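PDB 2YDT: Exo-1,5-alpha-L-arabinofuranobiosidase from Gibberella zeae, which probably releases arabinobiose from the ends of alpha-1,5-linked L-arabinan, and binds an iminosugar arabinose mimic together with arabinofuranose in its pocket. Local coordinates for residues 73-78 against 131-136; 119-124 against 152-157; 164-169 against 186-191; 225-230 against 246-251. All coordinates share one frame; numbering follows the deposited sequence. Where two conformers were deposited one is given.

Contact 1: 73-78 against 131-136; sequences SKVKDT and YTWEFV
The indole of W133 meets V75 over one face and S73 at its edge. CG2 of V75 stands above the five-membered ring, 3.7 Å from its centroid and 11° off the normal, a CH-pi contact made by the branch that lies beside the backbone N. At the rim, W133 NE1 donates to S73 OG over 2.9 Å. The bond is nearly straight, with an angle of 165° at the hydrogen, and the hydroxyl oxygen lies in the ring plane, where the N-H points. The in-plane bond favours this rotation of the ring, and the methyl covers one face. S73 OG in turn gives its hydrogen to the carbonyl of G130, while S73 CB comes within 3.4 Å of Y131 O. Further along, T78 OG1 sits 3.9 Å from F135 CB, a looser touch at the exposed end. Deeper in, I59, V105 and C107 pack around the tryptophan. Both segments run in nearly the same direction at the ends of the outermost strands, 70-75 and 134-142, of neighbouring blades, W133 itself standing in the turn before its strand. The run from S126 through D128 and G130 to W133 fits the Asp-box consensus, a turn that recurs between the third and fourth strands of blades in sialidase-like beta-propellers; here its closing tryptophan also reaches the preceding blade.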
# COMPACT_ATOMS: atom_id res chain seq x y z
N SER A 73 -14.10 4.77 -14.24
CA SER A 73 -15.08 4.88 -13.18
C SER A 73 -14.52 5.64 -11.99
O SER A 73 -13.32 6.03 -11.97
CB SER A 73 -15.55 3.49 -12.70
OG SER A 73 -14.49 2.74 -12.06
N LYS A 74 -15.38 5.82 -11.00
CA LYS A 74 -15.06 6.43 -9.72
C LYS A 74 -15.66 5.59 -8.61
O LYS A 74 -16.81 5.19 -8.68
CB LYS A 74 -15.65 7.84 -9.63
CG LYS A 74 -15.22 8.80 -10.76
CD LYS A 74 -15.90 10.14 -10.57
CE LYS A 74 -15.61 11.13 -11.68
NZ LYS A 74 -16.68 12.16 -11.68
N VAL A 75 -14.86 5.31 -7.58
CA VAL A 75 -15.36 4.68 -6.38
C VAL A 75 -15.82 5.82 -5.46
O VAL A 75 -15.03 6.66 -5.01
CB VAL A 75 -14.32 3.80 -5.66
CG1 VAL A 75 -15.07 2.86 -4.66
CG2 VAL A 75 -13.50 3.01 -6.63
N LYS A 76 -17.12 5.85 -5.17
CA LYS A 76 -17.74 6.89 -4.35
C LYS A 76 -18.27 6.36 -3.02
O LYS A 76 -18.69 5.19 -2.93
CB LYS A 76 -18.91 7.56 -5.11
CG LYS A 76 -18.50 8.25 -6.38
CD LYS A 76 -19.66 9.04 -6.98
CE LYS A 76 -19.29 9.66 -8.29
NZ LYS A 76 -20.47 10.42 -8.93
N ASP A 77 -18.28 7.22 -2.01
CA ASP A 77 -18.89 6.92 -0.72
C ASP A 77 -20.44 7.05 -0.90
O ASP A 77 -20.93 8.17 -1.06
CB ASP A 77 -18.41 7.92 0.31
CG ASP A 77 -19.15 7.84 1.63
OD1 ASP A 77 -19.82 6.82 1.91
OD2 ASP A 77 -18.99 8.81 2.38
N THR A 78 -21.12 5.91 -0.88
CA THR A 78 -22.59 5.87 -1.00
C THR A 78 -23.25 5.73 0.36
O THR A 78 -24.48 5.77 0.45
CB THR A 78 -23.02 4.72 -1.87
OG1 THR A 78 -22.69 3.48 -1.24
CG2 THR A 78 -22.38 4.78 -3.28
N TYR A 131 -15.67 -1.24 -13.80
CA TYR A 131 -16.58 -0.29 -14.41
C TYR A 131 -17.67 0.24 -13.46
O TYR A 131 -18.05 1.40 -13.56
CB TYR A 131 -17.20 -0.88 -15.71
CG TYR A 131 -16.20 -0.89 -16.83
CD1 TYR A 131 -16.01 0.24 -17.63
CD2 TYR A 131 -15.43 -2.00 -17.09
CE1 TYR A 131 -15.08 0.26 -18.63
CE2 TYR A 131 -14.46 -1.99 -18.11
CZ TYR A 131 -14.31 -0.85 -18.88
OH TYR A 131 -13.36 -0.79 -19.90
N THR A 132 -18.16 -0.62 -12.56
CA THR A 132 -19.09 -0.18 -11.52
C THR A 132 -18.64 -0.72 -10.17
O THR A 132 -17.90 -1.71 -10.09
CB THR A 132 -20.55 -0.61 -11.78
OG1 THR A 132 -20.61 -2.02 -11.78
CG2 THR A 132 -21.07 -0.08 -13.17
N TRP A 133 -19.17 -0.09 -9.13
CA TRP A 133 -18.82 -0.40 -7.74
C TRP A 133 -20.03 -0.50 -6.86
O TRP A 133 -21.01 0.25 -7.04
CB TRP A 133 -17.88 0.68 -7.17
CG TRP A 133 -16.62 0.78 -7.98
CD1 TRP A 133 -16.39 1.61 -9.06
CD2 TRP A 133 -15.45 -0.05 -7.85
NE1 TRP A 133 -15.16 1.33 -9.60
CE2 TRP A 133 -14.56 0.32 -8.89
CE3 TRP A 133 -15.05 -1.04 -6.95
CZ2 TRP A 133 -13.30 -0.27 -9.04
CZ3 TRP A 133 -13.83 -1.64 -7.12
CH2 TRP A 133 -12.96 -1.24 -8.16
N GLU A 134 -19.94 -1.40 -5.87
CA GLU A 134 -20.96 -1.58 -4.81
C GLU A 134 -20.27 -1.56 -3.45
O GLU A 134 -19.21 -2.17 -3.28
CB GLU A 134 -21.74 -2.91 -5.00
CG GLU A 134 -21.08 -4.18 -4.40
CD GLU A 134 -21.92 -5.48 -4.45
OE1 GLU A 134 -22.41 -5.95 -3.35
OE2 GLU A 134 -22.04 -6.03 -5.55
N PHE A 135 -20.88 -0.87 -2.49
CA PHE A 135 -20.48 -0.95 -1.08
C PHE A 135 -20.64 -2.37 -0.57
O PHE A 135 -21.69 -3.01 -0.80
CB PHE A 135 -21.33 -0.02 -0.23
CG PHE A 135 -21.10 -0.17 1.23
CD1 PHE A 135 -19.91 0.22 1.79
CD2 PHE A 135 -22.09 -0.69 2.08
CE1 PHE A 135 -19.67 0.08 3.13
CE2 PHE A 135 -21.85 -0.84 3.45
CZ PHE A 135 -20.65 -0.44 3.97
N VAL A 136 -19.60 -2.90 0.09
CA VAL A 136 -19.67 -4.26 0.62
C VAL A 136 -19.87 -4.23 2.12
O VAL A 136 -20.89 -4.74 2.63
CB VAL A 136 -18.44 -5.10 0.24
CG1 VAL A 136 -18.56 -6.52 0.85
CG2 VAL A 136 -18.30 -5.15 -1.31

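Contact 2: 119-124 against 152-157; sequences TLIEVY and TPVWEP. With EDG (1,4-dideoxy-1,4-imino-L-arabinitol), chain B; SO4 (sulfate ion), chain E.
T119 opens the contact by accepting V154 N at its hydroxyl, with 3.1 Å between T119 OG1 and V154 N and an angle of 165° at the hydrogen. The same oxygen is hydrogen-bonded to the carbonyl of G143, so the amide of V154 and the carbonyl of G143 are tied through one side chain, whose CG2 meanwhile packs 3.9 Å from P153 CB. At I121 the contact becomes wholly apolar: CG1 lies anti to the carbonyl carbon (chi1 -67°), which carries CD1 out to V154 CG2 at 3.9 Å, while the other branch, CG2, slides past P157 CB at 4.1 Å. In propeller terms, the third strand of one blade thereby packs on the innermost strand of the next, the strand that faces the central channel. What the second strand presents on its far side is the iminosugar site. W155 lies between P153 CB on one face and, on the opposite face, C5' of the inhibitor, 3.5 Å above the ring plane; its NE1 is bonded to Q173, and W155 also touches the bound arabinofuranose. E156 OE1 accepts the inhibitor's O2' hydroxyl over 2.6 Å, with S171 bonded to the same carboxylate oxygen.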
# COMPACT_ATOMS: atom_id res chain seq x y z
N THR A 119 -12.52 8.43 10.96
CA THR A 119 -11.93 7.55 9.96
C THR A 119 -12.72 6.26 9.88
O THR A 119 -13.15 5.73 10.89
CB THR A 119 -10.44 7.27 10.26
OG1 THR A 119 -10.30 6.99 11.66
CG2 THR A 119 -9.56 8.48 9.94
N LEU A 120 -12.94 5.77 8.67
CA LEU A 120 -13.73 4.57 8.48
C LEU A 120 -13.22 3.77 7.27
O LEU A 120 -13.46 4.16 6.12
CB LEU A 120 -15.21 4.96 8.35
CG LEU A 120 -16.26 3.87 8.14
CD1 LEU A 120 -16.13 2.69 9.11
CD2 LEU A 120 -17.66 4.52 8.20
N ILE A 121 -12.55 2.66 7.56
CA ILE A 121 -12.06 1.78 6.54
C ILE A 121 -13.26 0.98 5.98
O ILE A 121 -13.94 0.27 6.72
CB ILE A 121 -10.90 0.85 7.02
CG1 ILE A 121 -9.65 1.71 7.33
CG2 ILE A 121 -10.61 -0.20 5.97
CD1 ILE A 121 -8.51 0.94 8.07
N GLU A 122 -13.43 1.06 4.65
CA GLU A 122 -14.54 0.47 3.89
C GLU A 122 -14.00 -0.52 2.91
O GLU A 122 -12.84 -0.44 2.50
CB GLU A 122 -15.24 1.56 3.04
CG GLU A 122 -15.67 2.83 3.79
CD GLU A 122 -16.90 2.60 4.62
OE1 GLU A 122 -16.90 1.61 5.38
OE2 GLU A 122 -17.86 3.40 4.54
N VAL A 123 -14.84 -1.47 2.50
CA VAL A 123 -14.59 -2.28 1.30
C VAL A 123 -15.71 -2.05 0.29
O VAL A 123 -16.88 -2.20 0.64
CB VAL A 123 -14.42 -3.80 1.59
CG1 VAL A 123 -14.28 -4.65 0.32
CG2 VAL A 123 -13.23 -4.01 2.50
N TYR A 124 -15.32 -1.74 -0.94
CA TYR A 124 -16.20 -1.65 -2.13
C TYR A 124 -15.74 -2.73 -3.11
O TYR A 124 -14.57 -3.16 -3.12
CB TYR A 124 -16.09 -0.24 -2.80
CG TYR A 124 -16.91 0.80 -2.09
CD1 TYR A 124 -16.51 1.31 -0.87
CD2 TYR A 124 -18.15 1.21 -2.59
CE1 TYR A 124 -17.32 2.24 -0.17
CE2 TYR A 124 -18.93 2.11 -1.93
CZ TYR A 124 -18.54 2.63 -0.73
OH TYR A 124 -19.38 3.52 -0.06
N THR A 152 -7.43 8.72 17.93
CA THR A 152 -7.78 7.32 17.70
C THR A 152 -8.09 6.91 16.23
O THR A 152 -8.90 5.98 16.01
CB THR A 152 -8.99 6.93 18.57
OG1 THR A 152 -10.12 7.73 18.22
CG2 THR A 152 -8.69 7.15 20.05
N PRO A 153 -7.44 7.51 15.23
CA PRO A 153 -7.77 7.06 13.86
C PRO A 153 -7.28 5.67 13.47
O PRO A 153 -6.38 5.11 14.09
CB PRO A 153 -7.11 8.12 12.97
CG PRO A 153 -5.92 8.57 13.78
CD PRO A 153 -6.44 8.58 15.21
N VAL A 154 -7.87 5.17 12.40
CA VAL A 154 -7.37 4.01 11.68
C VAL A 154 -6.96 4.44 10.28
O VAL A 154 -7.48 5.44 9.74
CB VAL A 154 -8.44 2.89 11.64
CG1 VAL A 154 -8.72 2.39 13.08
CG2 VAL A 154 -9.74 3.34 10.95
N TRP A 155 -6.06 3.67 9.67
CA TRP A 155 -5.49 4.07 8.38
C TRP A 155 -4.99 2.89 7.56
O TRP A 155 -4.64 1.84 8.09
CB TRP A 155 -4.24 4.92 8.55
CG TRP A 155 -4.12 5.92 9.70
CD1 TRP A 155 -3.60 5.67 10.97
CD2 TRP A 155 -4.34 7.33 9.64
NE1 TRP A 155 -3.53 6.84 11.67
CE2 TRP A 155 -3.94 7.87 10.88
CE3 TRP A 155 -4.83 8.18 8.66
CZ2 TRP A 155 -3.97 9.27 11.13
CZ3 TRP A 155 -4.91 9.54 8.91
CH2 TRP A 155 -4.49 10.08 10.14
N GLU A 156 -4.87 3.12 6.27
CA GLU A 156 -3.92 2.37 5.41
C GLU A 156 -4.18 0.88 5.24
O GLU A 156 -3.30 0.04 5.55
CB GLU A 156 -2.46 2.61 5.90
CG GLU A 156 -2.03 4.09 5.74
CD GLU A 156 -1.09 4.67 6.81
OE1 GLU A 156 -0.76 4.00 7.79
OE2 GLU A 156 -0.69 5.85 6.60
N PRO A 157 -5.37 0.52 4.71
CA PRO A 157 -5.65 -0.90 4.49
C PRO A 157 -4.76 -1.60 3.47
O PRO A 157 -4.40 -1.03 2.43
CB PRO A 157 -7.10 -0.92 4.00
CG PRO A 157 -7.25 0.46 3.32
CD PRO A 157 -6.45 1.39 4.21
O2' EDG B . 1.00 4.84 9.57
C2' EDG B . 1.15 6.28 9.76
C1' EDG B . 1.91 6.87 8.60
N4' EDG B . 0.95 7.72 7.89
C3' EDG B . -0.19 7.03 9.83
O3' EDG B . -0.54 7.49 11.15
C4' EDG B . 0.01 8.22 8.88
C5' EDG B . -1.25 8.79 8.27
O5' EDG B . -0.90 10.03 7.67
S SO4 E . -10.36 11.07 18.70
O1 SO4 E . -11.66 11.30 18.05
O2 SO4 E . -10.46 9.92 19.57
O3 SO4 E . -9.35 10.91 17.68
O4 SO4 E . -10.04 12.23 19.57

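Contact 3: 164-169 against 186-191; sequences EKLILY and QTTTDL
L166 and T188 form the close centre of this contact, paired across two antiparallel strands by L166 N to T188 O and T188 N to L166 O, each 2.9 Å. A second pair of bonds joins L168 and Q186, with 2.9 Å from L168 N to Q186 O. Between them I167 and T187 make a non-hydrogen-bonded pair, where T187 CA comes to 3.2 Å from L166 O in a CA-H...O contact.

The face bearing L166, L168, Q186 and T188 is the tight one. L166 CB and T188 CG2 lie side by side, 3.9 Å apart. T188 OG1, anti to its backbone N (chi1 -172°), is turned toward the following loop, where it is hydrogen-bonded to the carbonyl of K193 and receives weak bonds from the amides of D190 and L191. L106, S108 and V139 of the neighbouring blade close over this side.

The face carrying I167 and T187 is looser. I167 CG1 touches T187 CG2 at 4.0 Å, while the extended chain of K165 lies across T187 and reaches a water that accepts from K165 NZ over 3.1 Å. That water is also bonded to T187 OG1, and the ammonium has Q254 as its protein partner. At the exposed end, T189 CG2 merely rests on E164 O, 3.8 Å away.

Such a twisted antiparallel hairpin, with apolar contacts on the side that meets the preceding blade and a water bridging K165 and T187 on the other face, forms the second and third strands of a propeller blade.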
# COMPACT_ATOMS: atom_id res chain seq x y z
N GLU A 164 -8.47 -20.00 3.67
CA GLU A 164 -9.87 -19.72 3.44
C GLU A 164 -10.30 -18.32 3.92
O GLU A 164 -11.49 -18.00 3.87
CB GLU A 164 -10.72 -20.81 4.09
CG GLU A 164 -10.99 -20.60 5.59
CD GLU A 164 -9.82 -20.83 6.51
OE1 GLU A 164 -8.68 -21.14 6.08
OE2 GLU A 164 -10.05 -20.68 7.73
N LYS A 165 -9.33 -17.51 4.36
CA LYS A 165 -9.64 -16.17 4.89
C LYS A 165 -9.11 -15.06 4.00
O LYS A 165 -8.07 -15.21 3.36
CB LYS A 165 -9.05 -15.96 6.27
CG LYS A 165 -9.55 -16.91 7.35
CD LYS A 165 -8.82 -16.69 8.62
CE LYS A 165 -9.05 -17.83 9.59
NZ LYS A 165 -8.42 -17.61 10.91
N LEU A 166 -9.80 -13.94 4.02
CA LEU A 166 -9.24 -12.68 3.48
C LEU A 166 -8.80 -11.84 4.69
O LEU A 166 -9.56 -11.63 5.63
CB LEU A 166 -10.27 -11.94 2.64
CG LEU A 166 -9.89 -10.56 2.09
CD1 LEU A 166 -8.79 -10.69 1.03
CD2 LEU A 166 -11.14 -9.81 1.55
N ILE A 167 -7.55 -11.39 4.66
CA ILE A 167 -6.99 -10.58 5.75
C ILE A 167 -6.87 -9.13 5.30
O ILE A 167 -6.40 -8.85 4.20
CB ILE A 167 -5.58 -11.08 6.18
CG1 ILE A 167 -5.59 -12.60 6.41
CG2 ILE A 167 -5.08 -10.33 7.42
CD1 ILE A 167 -4.26 -13.18 6.68
N LEU A 168 -7.29 -8.21 6.17
CA LEU A 168 -7.15 -6.78 5.96
C LEU A 168 -6.29 -6.26 7.08
O LEU A 168 -6.69 -6.24 8.24
CB LEU A 168 -8.51 -6.08 5.88
CG LEU A 168 -8.50 -4.68 5.29
CD1 LEU A 168 -9.89 -4.27 4.77
CD2 LEU A 168 -8.01 -3.67 6.34
N TYR A 169 -5.08 -5.84 6.70
CA TYR A 169 -4.07 -5.27 7.59
C TYR A 169 -4.17 -3.77 7.57
O TYR A 169 -4.40 -3.17 6.52
CB TYR A 169 -2.67 -5.63 7.08
CG TYR A 169 -2.34 -7.10 7.01
CD1 TYR A 169 -1.75 -7.76 8.09
CD2 TYR A 169 -2.53 -7.81 5.85
CE1 TYR A 169 -1.42 -9.11 8.02
CE2 TYR A 169 -2.23 -9.16 5.79
CZ TYR A 169 -1.66 -9.78 6.86
OH TYR A 169 -1.33 -11.13 6.75
N GLN A 186 -7.87 -7.58 10.65
CA GLN A 186 -9.09 -8.34 10.83
C GLN A 186 -9.23 -9.28 9.65
O GLN A 186 -8.70 -9.02 8.56
CB GLN A 186 -10.31 -7.41 10.95
CG GLN A 186 -10.32 -6.58 12.24
CD GLN A 186 -11.44 -5.58 12.30
OE1 GLN A 186 -11.25 -4.39 12.11
NE2 GLN A 186 -12.66 -6.09 12.54
N THR A 187 -9.98 -10.37 9.85
CA THR A 187 -10.21 -11.31 8.77
C THR A 187 -11.71 -11.46 8.44
O THR A 187 -12.58 -11.10 9.24
CB THR A 187 -9.64 -12.73 9.11
OG1 THR A 187 -10.42 -13.35 10.17
CG2 THR A 187 -8.17 -12.68 9.49
N THR A 188 -11.98 -11.98 7.25
CA THR A 188 -13.35 -12.26 6.84
C THR A 188 -13.41 -13.51 5.97
O THR A 188 -12.44 -13.83 5.26
CB THR A 188 -13.97 -11.07 6.11
OG1 THR A 188 -15.37 -11.31 5.90
CG2 THR A 188 -13.30 -10.82 4.77
N THR A 189 -14.57 -14.19 5.98
CA THR A 189 -14.80 -15.28 5.08
C THR A 189 -15.93 -14.99 4.09
O THR A 189 -16.06 -15.69 3.09
CB THR A 189 -15.12 -16.56 5.85
OG1 THR A 189 -16.22 -16.32 6.75
CG2 THR A 189 -13.89 -17.01 6.65
N ASP A 190 -16.72 -13.95 4.35
CA ASP A 190 -17.85 -13.57 3.46
C ASP A 190 -17.81 -12.13 2.97
O ASP A 190 -18.73 -11.69 2.27
CB ASP A 190 -19.19 -13.91 4.12
CG ASP A 190 -19.54 -13.00 5.27
OD1 ASP A 190 -18.66 -12.24 5.77
OD2 ASP A 190 -20.70 -13.00 5.73
N LEU A 191 -16.73 -11.41 3.31
CA LEU A 191 -16.60 -9.98 3.05
C LEU A 191 -17.57 -9.05 3.78
O LEU A 191 -17.51 -7.83 3.58
CB LEU A 191 -16.64 -9.68 1.55
CG LEU A 191 -15.28 -9.84 0.94
CD1 LEU A 191 -15.37 -9.83 -0.59
CD2 LEU A 191 -14.47 -8.60 1.49
O HOH W 1 -9.77 -15.11 12.05

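Contact 4: 225-230 against 246-251; sequences YVYEYG and YYRLSK
Y227 OH is gripped by two groups: R248 NE donates to it over 3.1 Å at 157°, and the hydroxyl of Y203 is hydrogen-bonded to it as well. The phenol oxygen lies at the edge of the guanidinium, tilted 16° from its plane, and the extended arginine chain brings NE there. Y227 CG sits between the backbone N and the carbonyl carbon (chi1 56°), which swings the ring across the partner strand. Y246 CB then rests over that ring's face, 4.1 Å from its centroid, and Y246 O lies over the same ring. Beyond, Y229 turns its edge to Y246 in a T-shaped pair, with CD2 above the centre of the Y246 ring and centroids 4.9 Å apart. Four backbone bonds carry the ladder, two between Y225 and R248 and two between Y227 and Y246; on the other face V226 CG2 packs on Y247 CB at 3.9 Å. These are the second and third strands of a propeller blade, and E228, between Y227 and Y229 in sequence, touches the iminosugar. The N-H groups of the buried guanidinium are met by the carbonyl of F256 and the phenol oxygens of Y203 and Y227, and its charge may polarise those hydroxyls.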
# COMPACT_ATOMS: atom_id res chain seq x y z
N TYR A 225 6.31 -9.37 5.97
CA TYR A 225 5.50 -8.24 6.45
C TYR A 225 6.42 -7.05 6.58
O TYR A 225 7.36 -7.09 7.39
CB TYR A 225 4.95 -8.63 7.80
CG TYR A 225 4.05 -7.63 8.52
CD1 TYR A 225 2.73 -7.51 8.15
CD2 TYR A 225 4.52 -6.85 9.54
CE1 TYR A 225 1.87 -6.61 8.80
CE2 TYR A 225 3.69 -5.95 10.23
CZ TYR A 225 2.36 -5.85 9.84
OH TYR A 225 1.55 -4.96 10.51
N VAL A 226 6.09 -5.95 5.89
CA VAL A 226 6.94 -4.78 5.83
C VAL A 226 6.19 -3.56 6.35
O VAL A 226 4.96 -3.43 6.13
CB VAL A 226 7.44 -4.56 4.37
CG1 VAL A 226 8.29 -3.29 4.25
CG2 VAL A 226 8.29 -5.82 3.93
N TYR A 227 6.91 -2.69 7.05
CA TYR A 227 6.32 -1.52 7.66
C TYR A 227 7.34 -0.45 7.92
O TYR A 227 8.54 -0.75 7.92
CB TYR A 227 5.57 -1.83 8.96
CG TYR A 227 6.37 -2.53 10.04
CD1 TYR A 227 6.88 -1.85 11.13
CD2 TYR A 227 6.62 -3.87 9.96
CE1 TYR A 227 7.63 -2.52 12.12
CE2 TYR A 227 7.37 -4.53 10.93
CZ TYR A 227 7.83 -3.86 12.02
OH TYR A 227 8.56 -4.52 12.99
N GLU A 228 6.87 0.78 8.15
CA GLU A 228 7.78 1.83 8.68
C GLU A 228 7.70 1.79 10.21
O GLU A 228 6.61 1.80 10.80
CB GLU A 228 7.47 3.20 8.10
CG GLU A 228 6.13 3.81 8.55
CD GLU A 228 5.94 5.30 8.11
OE1 GLU A 228 6.70 5.76 7.22
OE2 GLU A 228 5.04 5.98 8.66
N TYR A 229 8.86 1.74 10.87
CA TYR A 229 8.93 1.69 12.30
C TYR A 229 9.19 3.08 12.87
O TYR A 229 10.33 3.48 13.15
CB TYR A 229 9.98 0.64 12.70
CG TYR A 229 10.24 0.45 14.19
CD1 TYR A 229 9.56 1.16 15.19
CD2 TYR A 229 11.24 -0.43 14.58
CE1 TYR A 229 9.87 0.98 16.54
CE2 TYR A 229 11.54 -0.60 15.91
CZ TYR A 229 10.86 0.10 16.87
OH TYR A 229 11.27 -0.07 18.20
N GLY A 230 8.12 3.88 12.98
CA GLY A 230 8.20 5.19 13.61
C GLY A 230 8.77 5.06 15.03
O GLY A 230 8.26 4.28 15.81
N TYR A 246 11.29 -1.71 8.43
CA TYR A 246 11.50 -2.99 9.12
C TYR A 246 10.59 -4.04 8.50
O TYR A 246 9.62 -3.75 7.79
CB TYR A 246 11.22 -2.88 10.62
CG TYR A 246 12.36 -2.43 11.49
CD1 TYR A 246 12.95 -1.18 11.32
CD2 TYR A 246 12.85 -3.25 12.52
CE1 TYR A 246 14.01 -0.76 12.14
CE2 TYR A 246 13.90 -2.83 13.33
CZ TYR A 246 14.45 -1.58 13.15
OH TYR A 246 15.49 -1.14 13.98
N TYR A 247 10.93 -5.30 8.77
CA TYR A 247 10.12 -6.43 8.32
C TYR A 247 10.17 -7.60 9.28
O TYR A 247 11.03 -7.69 10.15
CB TYR A 247 10.53 -6.86 6.91
CG TYR A 247 11.91 -7.48 6.77
CD1 TYR A 247 12.11 -8.87 6.84
CD2 TYR A 247 13.02 -6.65 6.66
CE1 TYR A 247 13.40 -9.41 6.68
CE2 TYR A 247 14.28 -7.17 6.54
CZ TYR A 247 14.46 -8.55 6.57
OH TYR A 247 15.73 -9.02 6.42
N ARG A 248 9.19 -8.48 9.13
CA ARG A 248 9.07 -9.72 9.87
C ARG A 248 8.75 -10.85 8.90
O ARG A 248 8.14 -10.64 7.84
CB ARG A 248 7.98 -9.61 10.94
CG ARG A 248 8.29 -8.56 12.00
CD ARG A 248 7.23 -8.40 13.01
NE ARG A 248 7.53 -7.32 13.95
CZ ARG A 248 7.12 -7.27 15.21
NH1 ARG A 248 6.34 -8.22 15.69
NH2 ARG A 248 7.46 -6.26 16.00
N LEU A 249 9.12 -12.08 9.27
CA LEU A 249 8.85 -13.27 8.46
C LEU A 249 8.02 -14.29 9.23
O LEU A 249 8.26 -14.52 10.44
CB LEU A 249 10.17 -13.93 8.04
CG LEU A 249 11.13 -13.03 7.27
CD1 LEU A 249 12.56 -13.55 7.27
CD2 LEU A 249 10.61 -12.84 5.85
N SER A 250 7.04 -14.89 8.57
CA SER A 250 6.15 -15.85 9.23
C SER A 250 5.52 -16.82 8.24
O SER A 250 5.09 -16.43 7.17
CB SER A 250 5.05 -15.13 10.03
OG SER A 250 4.30 -16.06 10.82
N LYS A 251 5.41 -18.08 8.64
CA LYS A 251 4.65 -19.04 7.90
C LYS A 251 3.15 -18.75 7.91
O LYS A 251 2.47 -18.93 6.88
CB LYS A 251 4.91 -20.43 8.49
CG LYS A 251 5.27 -21.40 7.47
CD LYS A 251 6.73 -21.18 7.04
CE LYS A 251 7.52 -22.50 6.82
NZ LYS A 251 8.74 -22.43 5.86

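The four contacts sample a six-bladed beta-propeller at two levels. Contacts 3 and 4 lie within blades, each pairing second and third strands, whereas contacts 1 and 2 join one blade to the next. Along the chain contacts 1 and 2 interleave, and 3 and 4 follow in series. Strands 119-126 and 134-142 are neighbours in one sheet, where V136 N meets V123 O at 2.9 Å; strands 154-162 and 165-172 likewise link contacts 2 and 3, whose centres are 15 Å apart. Contacts 1 and 4 lie about 31 Å apart, centre to centre, on opposite sides of the chain's centre. Contacts 1 and 2 thus join three successive blades, and innermost strand 154-162 reaches the ligand pocket.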